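Side-chain contacts in uncharacterized protein (Peptoclostridium difficile 630, PDB 4YCS), which is of unknown function but, as a putative lipoprotein fragment related to PnrA-like substrate-binding proteins of ABC transporters, may serve in capturing a small molecule for import: residues Y97-Q102 with I106-Y111; L68-G73 with G121-K126; S52-S57 with A77-M82; I60-N65 with P88-A93. All coordinates share one frame; numbering follows the deposited sequence.

Contact 1: residues Y97-Q102 with I106-Y111; sequences YEYDKQ and ITSISY
Ile106 meets the loop 97-102 twice, through its carbonyl and through its side chain. Its O accepts from Gln102 NE2 at 2.8 Å, with an N-H...O angle of 178°; the oxygen lies in the amide plane of Gln102, whereas the donor stands well above the carbonyl plane of Ile106. The branch methyl CG2 approaches Tyr99 CE1 at 4.0 Å, the two side chains crossing at about a right angle, and the Tyr99 hydroxyl is bonded beyond them to Ala77 O. The Thr107 side chain points away from the loop, and its OG1 is hydrogen-bonded to Lys126 NZ. In the parallel sheet, strand 106-109 is the outermost strand next to 91-95, and the loop joining these two neighbours folds back over its flank. Ser108 is the polar centre: OG donates to Tyr97 O at 2.6 Å, in the carbonyl plane on a lone pair, and accepts from Gln102 NE2 at 3.0 Å with a more bent angle of 141°. One amide nitrogen thus grips both Ile106 and Ser108. The Gln102 chain bends at chi2 (72°), which turns its amide toward strand 106-109, with OE1 accepting from Tyr99 N at 3.2 Å. Alongside, Glu98 CG rests 3.9 Å from Ser108 CB.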
loop_
_atom_site.group_PDB
_atom_site.type_symbol
_atom_site.label_atom_id
_atom_site.label_comp_id
_atom_site.label_asym_id
_atom_site.label_seq_id
_atom_site.Cartn_x
_atom_site.Cartn_y
_atom_site.Cartn_z
ATOM N N TYR A 97 -8.348 1.599 6.420
ATOM C CA TYR A 97 -9.045 2.877 6.208
ATOM C C TYR A 97 -10.003 2.806 5.013
ATOM O O TYR A 97 -9.662 2.297 3.928
ATOM C CB TYR A 97 -8.056 4.044 6.039
ATOM C CG TYR A 97 -8.761 5.367 5.975
ATOM C CD1 TYR A 97 -9.178 5.902 4.764
ATOM C CD2 TYR A 97 -9.051 6.068 7.139
ATOM C CE1 TYR A 97 -9.849 7.108 4.715
ATOM C CE2 TYR A 97 -9.716 7.280 7.098
ATOM C CZ TYR A 97 -10.117 7.780 5.892
ATOM O OH TYR A 97 -10.762 8.963 5.864
ATOM N N GLU A 98 -11.194 3.349 5.207
ATOM C CA GLU A 98 -12.190 3.436 4.157
ATOM C C GLU A 98 -12.571 4.891 3.998
ATOM O O GLU A 98 -12.897 5.545 4.971
ATOM C CB GLU A 98 -13.413 2.579 4.494
ATOM C CG GLU A 98 -13.277 1.137 4.010
ATOM C CD GLU A 98 -14.412 0.229 4.466
ATOM O OE1 GLU A 98 -15.594 0.518 4.176
ATOM O OE2 GLU A 98 -14.116 -0.794 5.114
ATOM N N TYR A 99 -12.509 5.400 2.769
ATOM C CA TYR A 99 -12.909 6.783 2.463
ATOM C C TYR A 99 -14.425 6.877 2.318
ATOM O O TYR A 99 -15.064 5.932 1.841
ATOM C CB TYR A 99 -12.283 7.239 1.151
ATOM C CG TYR A 99 -10.790 7.385 1.196
ATOM C CD1 TYR A 99 -9.956 6.312 0.920
ATOM C CD2 TYR A 99 -10.218 8.594 1.509
ATOM C CE1 TYR A 99 -8.582 6.448 0.979
ATOM C CE2 TYR A 99 -8.853 8.739 1.567
ATOM C CZ TYR A 99 -8.034 7.665 1.288
ATOM O OH TYR A 99 -6.685 7.842 1.351
ATOM N N ASP A 100 -15.010 8.009 2.704
ATOM C CA ASP A 100 -16.466 8.184 2.542
ATOM C C ASP A 100 -16.797 8.250 1.071
ATOM O O ASP A 100 -17.733 7.601 0.605
ATOM C CB ASP A 100 -16.961 9.449 3.230
ATOM C CG ASP A 100 -16.875 9.352 4.729
ATOM O OD1 ASP A 100 -17.393 8.370 5.299
ATOM O OD2 ASP A 100 -16.283 10.255 5.338
ATOM N N LYS A 101 -15.998 9.032 0.354
ATOM C CA LYS A 101 -16.078 9.119 -1.092
ATOM C C LYS A 101 -14.778 8.515 -1.685
ATOM O O LYS A 101 -13.781 9.211 -1.893
ATOM C CB LYS A 101 -16.347 10.570 -1.538
ATOM C CG LYS A 101 -15.536 11.647 -0.820
ATOM C CD LYS A 101 -16.055 13.056 -1.096
ATOM C CE LYS A 101 -17.027 13.524 -0.020
ATOM N NZ LYS A 101 -17.437 14.939 -0.228
ATOM N N GLN A 102 -14.829 7.209 -1.943
ATOM C CA GLN A 102 -13.675 6.411 -2.407
ATOM C C GLN A 102 -13.056 6.859 -3.743
ATOM O O GLN A 102 -13.689 6.767 -4.781
ATOM C CB GLN A 102 -14.049 4.916 -2.511
ATOM C CG GLN A 102 -12.842 3.965 -2.564
ATOM C CD GLN A 102 -12.095 3.840 -1.235
ATOM O OE1 GLN A 102 -12.643 4.105 -0.181
ATOM N NE2 GLN A 102 -10.846 3.422 -1.291
ATOM N N ILE A 106 -7.934 4.115 -5.664
ATOM C CA ILE A 106 -7.543 3.658 -4.338
ATOM C C ILE A 106 -8.471 2.563 -3.861
ATOM O O ILE A 106 -9.669 2.776 -3.736
ATOM C CB ILE A 106 -7.483 4.783 -3.280
ATOM C CG1 ILE A 106 -6.517 5.889 -3.698
ATOM C CG2 ILE A 106 -7.095 4.204 -1.941
ATOM C CD1 ILE A 106 -6.314 7.011 -2.673
ATOM N N THR A 107 -7.898 1.391 -3.569
ATOM C CA THR A 107 -8.644 0.246 -3.009
ATOM C C THR A 107 -8.362 0.197 -1.540
ATOM O O THR A 107 -7.201 0.234 -1.124
ATOM C CB THR A 107 -8.196 -1.084 -3.638
ATOM O OG1 THR A 107 -8.364 -1.015 -5.045
ATOM C CG2 THR A 107 -9.007 -2.243 -3.119
ATOM N N SER A 108 -9.426 0.105 -0.741
ATOM C CA SER A 108 -9.328 0.025 0.680
ATOM C C SER A 108 -9.364 -1.443 1.120
ATOM O O SER A 108 -10.102 -2.229 0.587
ATOM C CB SER A 108 -10.500 0.784 1.346
ATOM O OG SER A 108 -10.290 2.182 1.376
ATOM N N ILE A 109 -8.566 -1.789 2.109
ATOM C CA ILE A 109 -8.510 -3.143 2.650
ATOM C C ILE A 109 -8.613 -3.065 4.174
ATOM O O ILE A 109 -7.843 -2.384 4.831
ATOM C CB ILE A 109 -7.154 -3.832 2.353
ATOM C CG1 ILE A 109 -6.788 -3.817 0.853
ATOM C CG2 ILE A 109 -7.147 -5.245 2.927
ATOM C CD1 ILE A 109 -7.778 -4.539 -0.007
ATOM N N SER A 110 -9.529 -3.804 4.743
ATOM C CA SER A 110 -9.684 -3.796 6.198
ATOM C C SER A 110 -8.505 -4.454 6.958
ATOM O O SER A 110 -7.711 -5.193 6.383
ATOM C CB SER A 110 -10.936 -4.537 6.539
ATOM O OG SER A 110 -10.810 -5.849 6.086
ATOM N N TYR A 111 -8.415 -4.195 8.255
ATOM C CA TYR A 111 -7.455 -4.876 9.145
ATOM C C TYR A 111 -7.640 -6.406 9.085
ATOM O O TYR A 111 -6.664 -7.145 9.180
ATOM C CB TYR A 111 -7.622 -4.357 10.591
ATOM C CG TYR A 111 -6.876 -5.131 11.666
ATOM C CD1 TYR A 111 -5.540 -4.839 11.970
ATOM C CD2 TYR A 111 -7.513 -6.143 12.394
ATOM C CE1 TYR A 111 -4.864 -5.537 12.964
ATOM C CE2 TYR A 111 -6.842 -6.848 13.384
ATOM C CZ TYR A 111 -5.520 -6.537 13.663
ATOM O OH TYR A 111 -4.850 -7.231 14.640
#

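Contact 2: residues L68-G73 with G121-K126; sequences LIIAVG and GLIAGK
Ile70 CD1 and Ile123 CD1 meet at 3.8 Å, the closest approach between strand 68-72 and helix 121-126. Their side chains cross at about a right angle and meet end methyl to end methyl, with Ile123 CG1 next to Ile70 CD1 at 4.1 Å. In both residues CG1 lies anti to the carbonyl carbon (chi1 -51° in Ile70, -65° in Ile123) and the chain then extends through chi2, which carries each CD1 out into the interface. Leu68 adds a second point on the same helix residue, its CD2 lying 4.2 Å from Ile123 CG1. All three side chains are buried. This is the layering of an alpha/beta fold with a parallel sheet: the strand lies in the middle of the sheet, between 8-15 and 91-95, and the helix packs on one face of it. The short segment axes are 11.0 Å apart at closest and run nearly antiparallel, at 159°. Ala35 of helix 22-38 touches Ile123 as well, and Val10 and Met12 of the neighbouring strand flank Ile70. The contact is looser toward Lys126, which is only partly buried. There, Leu68 CD1 reaches the aliphatic part of the lysine, 4.2 Å from CD, and again the two chains cross roughly perpendicularly. Bends at chi3 and chi4 lead the lysine chain on from this apolar touch to its ammonium group, which is held by Thr107 on the edge strand.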
loop_
_atom_site.group_PDB
_atom_site.type_symbol
_atom_site.label_atom_id
_atom_site.label_comp_id
_atom_site.label_asym_id
_atom_site.label_seq_id
_atom_site.Cartn_x
_atom_site.Cartn_y
_atom_site.Cartn_z
ATOM N N LEU A 68 1.659 -1.080 -8.290
ATOM C CA LEU A 68 0.793 -0.867 -7.119
ATOM C C LEU A 68 1.590 -0.319 -5.979
ATOM O O LEU A 68 2.693 -0.791 -5.696
ATOM C CB LEU A 68 0.127 -2.201 -6.709
ATOM C CG LEU A 68 -0.794 -2.205 -5.492
ATOM C CD1 LEU A 68 -2.004 -1.323 -5.715
ATOM C CD2 LEU A 68 -1.255 -3.625 -5.131
ATOM N N ILE A 69 1.027 0.662 -5.309
ATOM C CA ILE A 69 1.615 1.295 -4.135
ATOM C C ILE A 69 0.657 1.059 -2.968
ATOM O O ILE A 69 -0.535 1.451 -3.030
ATOM C CB ILE A 69 1.833 2.796 -4.329
ATOM C CG1 ILE A 69 2.836 3.025 -5.448
ATOM C CG2 ILE A 69 2.361 3.462 -3.036
ATOM C CD1 ILE A 69 2.841 4.414 -6.036
ATOM N N ILE A 70 1.134 0.370 -1.949
ATOM C CA ILE A 70 0.318 0.001 -0.783
ATOM C C ILE A 70 0.751 0.798 0.469
ATOM O O ILE A 70 1.887 0.721 0.908
ATOM C CB ILE A 70 0.416 -1.475 -0.458
ATOM C CG1 ILE A 70 0.155 -2.329 -1.712
ATOM C CG2 ILE A 70 -0.601 -1.775 0.666
ATOM C CD1 ILE A 70 0.315 -3.818 -1.548
ATOM N N ALA A 71 -0.175 1.566 1.021
ATOM C CA ALA A 71 0.034 2.347 2.228
ATOM C C ALA A 71 -0.626 1.605 3.419
ATOM O O ALA A 71 -1.792 1.234 3.356
ATOM C CB ALA A 71 -0.596 3.699 2.071
ATOM N N VAL A 72 0.142 1.383 4.482
ATOM C CA VAL A 72 -0.330 0.634 5.633
ATOM C C VAL A 72 -0.613 1.547 6.839
ATOM O O VAL A 72 0.297 1.985 7.555
ATOM C CB VAL A 72 0.696 -0.412 6.025
ATOM C CG1 VAL A 72 0.157 -1.297 7.145
ATOM C CG2 VAL A 72 1.063 -1.248 4.801
ATOM N N GLY A 73 -1.895 1.818 7.067
ATOM C CA GLY A 73 -2.311 2.585 8.261
ATOM C C GLY A 73 -3.166 3.785 7.920
ATOM O O GLY A 73 -3.011 4.374 6.869
ATOM N N GLY A 121 -4.217 -12.128 -2.298
ATOM C CA GLY A 121 -5.099 -12.440 -3.385
ATOM C C GLY A 121 -5.366 -11.200 -4.204
ATOM O O GLY A 121 -5.343 -11.224 -5.434
ATOM N N LEU A 122 -5.617 -10.112 -3.492
ATOM C CA LEU A 122 -5.915 -8.839 -4.170
ATOM C C LEU A 122 -4.737 -8.408 -5.026
ATOM O O LEU A 122 -4.913 -7.945 -6.132
ATOM C CB LEU A 122 -6.230 -7.772 -3.150
ATOM C CG LEU A 122 -6.594 -6.469 -3.809
ATOM C CD1 LEU A 122 -8.096 -6.319 -3.927
ATOM C CD2 LEU A 122 -5.974 -5.339 -3.041
ATOM N N ILE A 123 -3.525 -8.589 -4.508
ATOM C CA ILE A 123 -2.328 -8.171 -5.199
ATOM C C ILE A 123 -2.242 -9.032 -6.470
ATOM O O ILE A 123 -1.986 -8.531 -7.572
ATOM C CB ILE A 123 -1.086 -8.314 -4.272
ATOM C CG1 ILE A 123 -1.194 -7.333 -3.059
ATOM C CG2 ILE A 123 0.177 -8.042 -5.046
ATOM C CD1 ILE A 123 -0.264 -7.553 -1.874
ATOM N N ALA A 124 -2.442 -10.338 -6.318
ATOM C CA ALA A 124 -2.401 -11.258 -7.461
ATOM C C ALA A 124 -3.395 -10.894 -8.550
ATOM O O ALA A 124 -3.083 -10.908 -9.737
ATOM C CB ALA A 124 -2.660 -12.674 -6.997
ATOM N N GLY A 125 -4.610 -10.582 -8.142
ATOM C CA GLY A 125 -5.645 -10.214 -9.092
ATOM C C GLY A 125 -5.309 -8.913 -9.770
ATOM O O GLY A 125 -5.515 -8.778 -10.961
ATOM N N LYS A 126 -4.802 -7.939 -9.027
ATOM C CA LYS A 126 -4.395 -6.660 -9.666
ATOM C C LYS A 126 -3.230 -6.797 -10.640
ATOM O O LYS A 126 -3.160 -6.064 -11.601
ATOM C CB LYS A 126 -4.035 -5.594 -8.624
ATOM C CG LYS A 126 -5.263 -5.154 -7.836
ATOM C CD LYS A 126 -5.022 -3.921 -7.020
ATOM C CE LYS A 126 -5.771 -2.741 -7.601
ATOM N NZ LYS A 126 -7.218 -2.830 -7.267
#

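Contact 3: residues S52-S57 with A77-M82; sequences STFSNS and AKPLEM
Pro79 CB sits 3.7 Å from Ser55 N and 3.8 Å from Ser55 CB, and this proline edge is the centre of the contact. Its CG reaches Phe54 CB at 3.8 Å, so the pyrrolidine ring touches two consecutive residues at the start of helix 54-62. Relative to the Phe54 ring, Pro79 CG lies at the edge near the ring plane, and the rest of the aromatic ring extends away from the proline. From the next turn of helix 77-84, Met82, present as selenomethionine, brings its CE to 4.0 Å from Ser55 CB; its CG is anti to the backbone N (chi1 -171°), and a bend at chi3 turns the terminal methyl toward the serine.

The backbones come close here, Ser55 CA and Pro79 CA being 4.6 Å apart, consistent with the small serine side chain at this point. Farther out, the Phe54 ring meets the ring of Phe76 with planes about 30° apart and also touches Ser48 and Asp15 at strand ends. Behind Pro79, Leu80 faces the sheet against Phe92 and Ile94. With no hydrogen bond between the two segments, the attraction across this junction of neighbouring helices rests on van der Waals contact.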
loop_
_atom_site.group_PDB
_atom_site.type_symbol
_atom_site.label_atom_id
_atom_site.label_comp_id
_atom_site.label_asym_id
_atom_site.label_seq_id
_atom_site.Cartn_x
_atom_site.Cartn_y
_atom_site.Cartn_z
ATOM N N SER A 52 4.873 13.986 8.435
ATOM C CA SER A 52 5.034 15.170 7.596
ATOM C C SER A 52 5.650 14.884 6.219
ATOM O O SER A 52 5.497 15.685 5.320
ATOM C CB SER A 52 5.916 16.198 8.307
ATOM O OG SER A 52 7.276 15.811 8.201
ATOM N N THR A 53 6.369 13.774 6.076
ATOM C CA THR A 53 7.052 13.452 4.824
ATOM C C THR A 53 6.282 12.415 3.971
ATOM O O THR A 53 6.746 12.049 2.888
ATOM C CB THR A 53 8.465 12.896 5.103
ATOM O OG1 THR A 53 8.364 11.597 5.709
ATOM C CG2 THR A 53 9.257 13.853 6.026
ATOM N N PHE A 54 5.136 11.952 4.482
ATOM C CA PHE A 54 4.325 10.912 3.858
ATOM C C PHE A 54 3.933 11.265 2.417
ATOM O O PHE A 54 4.135 10.455 1.544
ATOM C CB PHE A 54 3.068 10.576 4.685
ATOM C CG PHE A 54 3.328 9.767 5.965
ATOM C CD1 PHE A 54 4.582 9.299 6.307
ATOM C CD2 PHE A 54 2.271 9.450 6.800
ATOM C CE1 PHE A 54 4.779 8.567 7.466
ATOM C CE2 PHE A 54 2.466 8.719 7.955
ATOM C CZ PHE A 54 3.723 8.286 8.292
ATOM N N SER A 55 3.411 12.467 2.172
ATOM C CA SER A 55 2.974 12.842 0.836
ATOM C C SER A 55 4.177 12.913 -0.144
ATOM O O SER A 55 4.095 12.430 -1.282
ATOM C CB SER A 55 2.186 14.152 0.856
ATOM O OG SER A 55 3.077 15.225 1.028
ATOM N N ASN A 56 5.307 13.431 0.325
ATOM C CA ASN A 56 6.493 13.475 -0.511
ATOM C C ASN A 56 6.958 12.055 -0.915
ATOM O O ASN A 56 7.334 11.795 -2.054
ATOM C CB ASN A 56 7.638 14.193 0.192
ATOM C CG ASN A 56 8.858 14.322 -0.686
ATOM O OD1 ASN A 56 8.825 14.988 -1.714
ATOM N ND2 ASN A 56 9.942 13.669 -0.294
ATOM N N SER A 57 6.977 11.174 0.056
ATOM C CA SER A 57 7.418 9.807 -0.154
ATOM C C SER A 57 6.517 9.044 -1.140
ATOM O O SER A 57 7.027 8.244 -1.943
ATOM C CB SER A 57 7.532 9.101 1.189
ATOM O OG SER A 57 8.707 9.574 1.887
ATOM N N ALA A 77 -4.145 8.219 5.111
ATOM C CA ALA A 77 -5.409 8.590 4.459
ATOM C C ALA A 77 -5.302 9.895 3.688
ATOM O O ALA A 77 -5.487 9.922 2.459
ATOM C CB ALA A 77 -6.542 8.653 5.486
ATOM N N LYS A 78 -4.960 10.963 4.392
ATOM C CA LYS A 78 -4.916 12.300 3.780
ATOM C C LYS A 78 -3.777 12.502 2.747
ATOM O O LYS A 78 -4.034 13.002 1.666
ATOM C CB LYS A 78 -4.910 13.415 4.845
ATOM C CG LYS A 78 -6.257 13.638 5.538
ATOM C CD LYS A 78 -7.308 14.329 4.657
ATOM C CE LYS A 78 -8.646 14.506 5.380
ATOM N NZ LYS A 78 -9.357 13.214 5.607
ATOM N N PRO A 79 -2.524 12.132 3.085
ATOM C CA PRO A 79 -1.455 12.316 2.095
ATOM C C PRO A 79 -1.617 11.442 0.857
ATOM O O PRO A 79 -1.213 11.854 -0.213
ATOM C CB PRO A 79 -0.181 11.965 2.857
ATOM C CG PRO A 79 -0.644 11.197 4.028
ATOM C CD PRO A 79 -1.992 11.724 4.389
ATOM N N LEU A 80 -2.247 10.285 0.999
ATOM C CA LEU A 80 -2.493 9.394 -0.141
ATOM C C LEU A 80 -3.572 9.922 -1.059
ATOM O O LEU A 80 -3.441 9.848 -2.282
ATOM C CB LEU A 80 -2.862 7.992 0.324
ATOM C CG LEU A 80 -3.113 6.942 -0.767
ATOM C CD1 LEU A 80 -1.771 6.516 -1.369
ATOM C CD2 LEU A 80 -3.875 5.744 -0.194
ATOM N N GLU A 81 -4.655 10.429 -0.496
ATOM C CA GLU A 81 -5.720 11.022 -1.307
ATOM C C GLU A 81 -5.200 12.198 -2.141
ATOM O O GLU A 81 -5.487 12.304 -3.335
ATOM C CB GLU A 81 -6.859 11.480 -0.422
ATOM C CG GLU A 81 -8.023 12.049 -1.216
ATOM C CD GLU A 81 -9.288 12.263 -0.398
ATOM O OE1 GLU A 81 -9.211 12.371 0.859
ATOM O OE2 GLU A 81 -10.368 12.326 -1.038
HETATM N N MSE A 82 -4.431 13.069 -1.505
HETATM C CA MSE A 82 -3.770 14.203 -2.175
HETATM C C MSE A 82 -2.912 13.785 -3.363
HETATM O O MSE A 82 -2.976 14.405 -4.431
HETATM C CB MSE A 82 -2.886 14.915 -1.142
HETATM C CG MSE A 82 -2.295 16.245 -1.631
HETATM SE SE MSE A 82 -0.863 16.900 -0.409
HETATM C CE MSE A 82 0.616 16.764 -1.721
#

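Contact 4: residues I60-N65 with P88-A93; sequences ILCNDN and PKQQFA
A Cys sulfur-aromatic contact joins the C-terminal end of helix 54-62 to strand 91-95, on the sheet face that also carries helix 77-84. Cys62 SG approaches the rim of the Phe92 ring, 3.5 Å from CZ and 3.7 Å from CE1. The sulfur is 4.7 Å from the ring centroid and 75° off the ring normal, which places it at the edge, near the ring plane. With SG anti to its own carbonyl carbon (chi1 -67°), the thiol extends from the helix toward the strand.

Gln90 fills the angle between the two. Its CG lies over one face of Phe92, offset toward the rim, and is also 4.1 Å from Cys62 SG. The chain bends at chi2 (63°), and NE2 then donates to Gln91 O at 3.0 Å; the acceptor is in the Gln90 amide plane, although the donor stands above the carbonyl plane of Gln91. A further bond from NE2 to Tyr66 O helps fix the rotation of this amide. Its OE1 faces two waters: one lies 2.7 Å from Cys62 O and bridges it to Gln90, and the other lies 2.7 Å from Leu61 O, also within hydrogen-bonding distance of OE1. Water thus links the Cys62 carbonyl, and possibly that of Leu61, to the Gln90 side chain, where no direct hydrogen bond joins the two segments. Ile69 of the adjacent strand touches Cys62, Gln90 and Phe92 alike, and Ala84 of helix 77-84 packs on Phe92. Such a helix layer, seated on the residues of adjacent parallel strands, is characteristic of the Rossmann-like lobes of periplasmic-binding-protein folds.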
loop_
_atom_site.group_PDB
_atom_site.type_symbol
_atom_site.label_atom_id
_atom_site.label_comp_id
_atom_site.label_asym_id
_atom_site.label_seq_id
_atom_site.Cartn_x
_atom_site.Cartn_y
_atom_site.Cartn_z
ATOM N N ILE A 60 7.234 10.368 -4.660
ATOM C CA ILE A 60 8.411 9.717 -5.209
ATOM C C ILE A 60 8.086 8.332 -5.756
ATOM O O ILE A 60 8.572 7.978 -6.828
ATOM C CB ILE A 60 9.531 9.616 -4.160
ATOM C CG1 ILE A 60 10.128 11.022 -3.839
ATOM C CG2 ILE A 60 10.618 8.677 -4.648
ATOM C CD1 ILE A 60 10.953 11.035 -2.540
ATOM N N LEU A 61 7.307 7.525 -5.030
ATOM C CA LEU A 61 6.925 6.175 -5.487
ATOM C C LEU A 61 6.121 6.220 -6.773
ATOM O O LEU A 61 6.259 5.317 -7.630
ATOM C CB LEU A 61 6.157 5.408 -4.395
ATOM C CG LEU A 61 6.903 5.111 -3.085
ATOM C CD1 LEU A 61 6.015 4.390 -2.104
ATOM C CD2 LEU A 61 8.171 4.326 -3.322
ATOM N N CYS A 62 5.312 7.276 -6.947
ATOM C CA CYS A 62 4.544 7.467 -8.186
ATOM C C CYS A 62 5.426 7.767 -9.391
ATOM O O CYS A 62 4.979 7.659 -10.526
ATOM C CB CYS A 62 3.529 8.581 -8.000
ATOM S SG CYS A 62 2.228 8.203 -6.842
ATOM N N ASN A 63 6.691 8.096 -9.141
ATOM C CA ASN A 63 7.692 8.319 -10.213
ATOM C C ASN A 63 8.748 7.241 -10.270
ATOM O O ASN A 63 9.739 7.432 -10.912
ATOM C CB ASN A 63 8.337 9.707 -10.016
ATOM C CG ASN A 63 7.358 10.812 -10.360
ATOM O OD1 ASN A 63 7.126 11.084 -11.530
ATOM N ND2 ASN A 63 6.742 11.383 -9.363
ATOM N N ASP A 64 8.504 6.091 -9.629
ATOM C CA ASP A 64 9.451 4.956 -9.630
ATOM C C ASP A 64 8.902 3.679 -10.309
ATOM O O ASP A 64 9.390 2.617 -10.043
ATOM C CB ASP A 64 9.788 4.560 -8.184
ATOM C CG ASP A 64 10.784 5.482 -7.528
ATOM O OD1 ASP A 64 11.510 6.163 -8.258
ATOM O OD2 ASP A 64 10.858 5.459 -6.274
ATOM N N ASN A 65 7.866 3.798 -11.125
ATOM C CA ASN A 65 7.367 2.721 -11.945
ATOM C C ASN A 65 6.890 1.490 -11.125
ATOM O O ASN A 65 7.327 0.360 -11.359
ATOM C CB ASN A 65 8.430 2.347 -13.007
ATOM C CG ASN A 65 7.827 1.575 -14.202
ATOM O OD1 ASN A 65 6.768 1.918 -14.733
ATOM N ND2 ASN A 65 8.490 0.498 -14.591
ATOM N N PRO A 88 -3.542 9.901 -11.872
ATOM C CA PRO A 88 -4.797 9.175 -12.020
ATOM C C PRO A 88 -4.711 7.733 -12.463
ATOM O O PRO A 88 -5.599 6.978 -12.110
ATOM C CB PRO A 88 -5.550 9.985 -13.092
ATOM C CG PRO A 88 -4.931 11.329 -13.087
ATOM C CD PRO A 88 -3.517 11.129 -12.694
ATOM N N LYS A 89 -3.701 7.367 -13.266
ATOM C CA LYS A 89 -3.493 5.974 -13.707
ATOM C C LYS A 89 -2.727 5.128 -12.661
ATOM O O LYS A 89 -2.580 3.933 -12.818
ATOM C CB LYS A 89 -2.748 5.885 -15.059
ATOM C CG LYS A 89 -3.614 5.896 -16.301
ATOM C CD LYS A 89 -4.521 4.688 -16.405
ATOM C CE LYS A 89 -4.115 3.768 -17.528
ATOM N NZ LYS A 89 -5.273 2.932 -17.939
ATOM N N GLN A 90 -2.207 5.747 -11.614
ATOM C CA GLN A 90 -1.447 4.982 -10.605
ATOM C C GLN A 90 -2.438 4.255 -9.692
ATOM O O GLN A 90 -3.388 4.860 -9.190
ATOM C CB GLN A 90 -0.587 5.871 -9.769
ATOM C CG GLN A 90 0.177 5.158 -8.649
ATOM C CD GLN A 90 1.164 4.149 -9.158
ATOM O OE1 GLN A 90 2.036 4.437 -9.980
ATOM N NE2 GLN A 90 1.023 2.932 -8.684
ATOM N N GLN A 91 -2.226 2.957 -9.512
ATOM C CA GLN A 91 -3.058 2.170 -8.614
ATOM C C GLN A 91 -2.483 2.198 -7.243
ATOM O O GLN A 91 -1.302 1.924 -7.043
ATOM C CB GLN A 91 -3.201 0.695 -9.083
ATOM C CG GLN A 91 -3.864 0.539 -10.437
ATOM C CD GLN A 91 -5.254 1.150 -10.442
ATOM O OE1 GLN A 91 -6.096 0.812 -9.593
ATOM N NE2 GLN A 91 -5.502 2.076 -11.386
ATOM N N PHE A 92 -3.354 2.467 -6.275
ATOM C CA PHE A 92 -2.990 2.468 -4.882
ATOM C C PHE A 92 -3.926 1.586 -4.035
ATOM O O PHE A 92 -5.050 1.289 -4.438
ATOM C CB PHE A 92 -3.131 3.827 -4.318
ATOM C CG PHE A 92 -2.381 4.899 -5.011
ATOM C CD1 PHE A 92 -1.130 5.287 -4.539
ATOM C CD2 PHE A 92 -2.967 5.636 -6.027
ATOM C CE1 PHE A 92 -0.475 6.355 -5.100
ATOM C CE2 PHE A 92 -2.298 6.726 -6.581
ATOM C CZ PHE A 92 -1.046 7.073 -6.106
ATOM N N ALA A 93 -3.428 1.187 -2.865
ATOM C CA ALA A 93 -4.203 0.447 -1.857
ATOM C C ALA A 93 -3.883 1.035 -0.505
ATOM O O ALA A 93 -2.757 1.474 -0.281
ATOM C CB ALA A 93 -3.902 -1.036 -1.872
HETATM O O HOH W 1 4.801 4.325 -9.639
HETATM O O HOH W 2 2.468 6.845 -11.120
#

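In the fold
The parallel sheet ties the contacts together. Strand 68-72 of contact 2 pairs with strand 91-95 of contact 4, Ala71 N lying 2.9 Å from Ala93 O, and that strand pairs in turn with 106-109 of contact 1 through Thr107 N and Phe92 O, 3.0 Å apart. Contacts 3 and 4 share helix 54-62, their centres about 12 Å apart, and meet where Leu80 CD1 lies 3.5 Å from Phe92 CD1. Contacts 2 and 3, about 17 Å apart between centres, adjoin only in sequence. Contact 1 reaches contact 3 through Tyr99 OH, 2.6 Å from Ala77 O, and contact 2 through Thr107 OG1, 3.1 Å from Lys126 NZ.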